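Local coordinates for signal transduction protein PmrD (Escherichia coli, PDB 4HN7), which binds the phosphorylated response regulator BasR and so promotes induction of BasR-activated genes, giving polymyxin resistance in some natural isolates, at residues I28-E33 and L67-Y72. Residues are numbered along the deposited sequence; the frame is centred on the assembly and turned at random.
Sequences IKMIAE and LSASSY
A classic beta bulge marks one end of this antiparallel pairing, which joins strands 29-35 and 63-71 in the closed six-stranded barrel of PmrD. E33, I31 and Y72 bury more surface here than any other residue. The carbonyl oxygen of E33 is gripped twice in its own plane, by L67 N at 2.7 Å and by S68 N at 3.1 Å, so two residues of one strand face a single residue of the other. E33 N returns a bond to S68 O. E33 CB lies 3.7 Å from S68 OG on the face where helix 74-84 packs, and CG, anti to the backbone N (chi1 -160°), starts an extended chain; the side chain touches V83.

Further along, I31 and S70 form a hydrogen-bonded pair; I31 N reaches S70 O at 2.8 Å, nearly straight at 168°, and S70 N answers to I31 O. The I31 side chain is buried against V18 and E76. Its CG1, anti to the carbonyl carbon, lies in the plane of the Y72 ring and meets its edge at CD1, 3.7 Å away. The side chain of M30 starts away from strand 63-71, but bends at chi2 and chi3 bring CE within 4.0 Å of A69 CB. Just beyond strand 63-71, Y72 N donates a longer bond to K29 O, at 3.2 Å, from 45° above the carbonyl plane.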
loop_
_atom_site.group_PDB
_atom_site.type_symbol
_atom_site.label_atom_id
_atom_site.label_comp_id
_atom_site.label_asym_id
_atom_site.label_seq_id
_atom_site.Cartn_x
_atom_site.Cartn_y
_atom_site.Cartn_z
ATOM N N ILE A 28 9.089 21.793 -11.577
ATOM C CA ILE A 28 8.794 21.808 -10.168
ATOM C C ILE A 28 9.577 20.747 -9.405
ATOM O O ILE A 28 9.502 19.610 -9.730
ATOM C CB ILE A 28 7.310 21.528 -10.003
ATOM C CG1 ILE A 28 6.537 22.521 -10.859
ATOM C CG2 ILE A 28 6.921 21.677 -8.556
ATOM C CD1 ILE A 28 5.123 22.126 -11.187
ATOM N N LYS A 29 10.330 21.143 -8.386
ATOM C CA LYS A 29 11.121 20.254 -7.580
ATOM C C LYS A 29 10.644 20.487 -6.177
ATOM O O LYS A 29 10.345 21.598 -5.850
ATOM C CB LYS A 29 12.580 20.619 -7.706
ATOM C CG LYS A 29 12.999 20.872 -9.133
ATOM C CD LYS A 29 14.500 20.745 -9.317
ATOM C CE LYS A 29 14.926 21.018 -10.762
ATOM N NZ LYS A 29 15.054 19.778 -11.610
ATOM N N MET A 30 10.517 19.449 -5.365
ATOM C CA MET A 30 9.895 19.545 -4.064
ATOM C C MET A 30 10.796 18.753 -3.171
ATOM O O MET A 30 11.593 17.992 -3.638
ATOM C CB MET A 30 8.495 18.915 -4.019
ATOM C CG MET A 30 7.454 19.557 -4.907
ATOM S SD MET A 30 6.793 21.177 -4.410
ATOM C CE MET A 30 5.793 20.653 -3.044
ATOM N N ILE A 31 10.690 18.992 -1.884
ATOM C CA ILE A 31 11.310 18.190 -0.896
ATOM C C ILE A 31 10.128 17.606 -0.194
ATOM O O ILE A 31 9.162 18.307 0.061
ATOM C CB ILE A 31 12.105 19.049 0.103
ATOM C CG1 ILE A 31 13.184 19.755 -0.663
ATOM C CG2 ILE A 31 12.667 18.172 1.247
ATOM C CD1 ILE A 31 13.975 20.773 0.108
ATOM N N ALA A 32 10.202 16.334 0.157
ATOM C CA ALA A 32 9.073 15.700 0.782
ATOM C C ALA A 32 9.513 14.725 1.827
ATOM O O ALA A 32 10.411 13.983 1.618
ATOM C CB ALA A 32 8.194 15.030 -0.256
ATOM N N GLU A 33 8.800 14.744 2.934
ATOM C CA GLU A 33 8.975 13.858 4.019
ATOM C C GLU A 33 7.899 12.785 3.835
ATOM O O GLU A 33 6.695 13.090 3.773
ATOM C CB GLU A 33 8.762 14.669 5.278
ATOM C CG GLU A 33 9.321 14.107 6.573
ATOM C CD GLU A 33 9.475 15.213 7.634
ATOM O OE1 GLU A 33 8.546 15.386 8.482
ATOM O OE2 GLU A 33 10.514 15.937 7.598
ATOM N N LEU A 67 4.099 12.799 4.306
ATOM C CA LEU A 67 3.861 13.389 5.580
ATOM C C LEU A 67 3.966 14.903 5.509
ATOM O O LEU A 67 3.274 15.611 6.221
ATOM C CB LEU A 67 4.875 12.840 6.573
ATOM C CG LEU A 67 4.700 11.335 6.787
ATOM C CD1 LEU A 67 5.634 10.865 7.871
ATOM C CD2 LEU A 67 3.289 10.952 7.179
ATOM N N SER A 68 4.836 15.428 4.666
ATOM C CA SER A 68 4.852 16.870 4.411
ATOM C C SER A 68 5.722 17.146 3.226
ATOM O O SER A 68 6.558 16.307 2.879
ATOM C CB SER A 68 5.392 17.666 5.601
ATOM O OG SER A 68 6.808 17.743 5.590
ATOM N N ALA A 69 5.528 18.336 2.643
ATOM C CA ALA A 69 6.277 18.825 1.492
ATOM C C ALA A 69 6.510 20.325 1.422
ATOM O O ALA A 69 5.729 21.119 1.913
ATOM C CB ALA A 69 5.587 18.404 0.224
ATOM N N SER A 70 7.578 20.675 0.728
ATOM C CA SER A 70 7.951 22.043 0.516
ATOM C C SER A 70 8.562 22.089 -0.823
ATOM O O SER A 70 8.923 21.072 -1.334
ATOM C CB SER A 70 9.011 22.411 1.524
ATOM O OG SER A 70 9.132 21.374 2.469
ATOM N N SER A 71 8.689 23.243 -1.418
ATOM C CA SER A 71 9.428 23.281 -2.651
ATOM C C SER A 71 10.895 23.262 -2.279
ATOM O O SER A 71 11.253 23.475 -1.116
ATOM C CB SER A 71 9.059 24.460 -3.555
ATOM O OG SER A 71 9.488 25.672 -2.997
ATOM N N TYR A 72 11.734 22.991 -3.277
ATOM C CA TYR A 72 13.157 22.735 -3.062
ATOM C C TYR A 72 13.949 24.008 -2.906
ATOM O O TYR A 72 13.792 24.931 -3.663
ATOM C CB TYR A 72 13.742 21.919 -4.247
ATOM C CG TYR A 72 15.244 21.617 -4.171
ATOM C CD1 TYR A 72 15.759 20.717 -3.207
ATOM C CD2 TYR A 72 16.165 22.229 -5.059
ATOM C CE1 TYR A 72 17.132 20.441 -3.133
ATOM C CE2 TYR A 72 17.543 21.958 -4.989
ATOM C CZ TYR A 72 18.024 21.066 -4.020
ATOM O OH TYR A 72 19.377 20.787 -3.914
#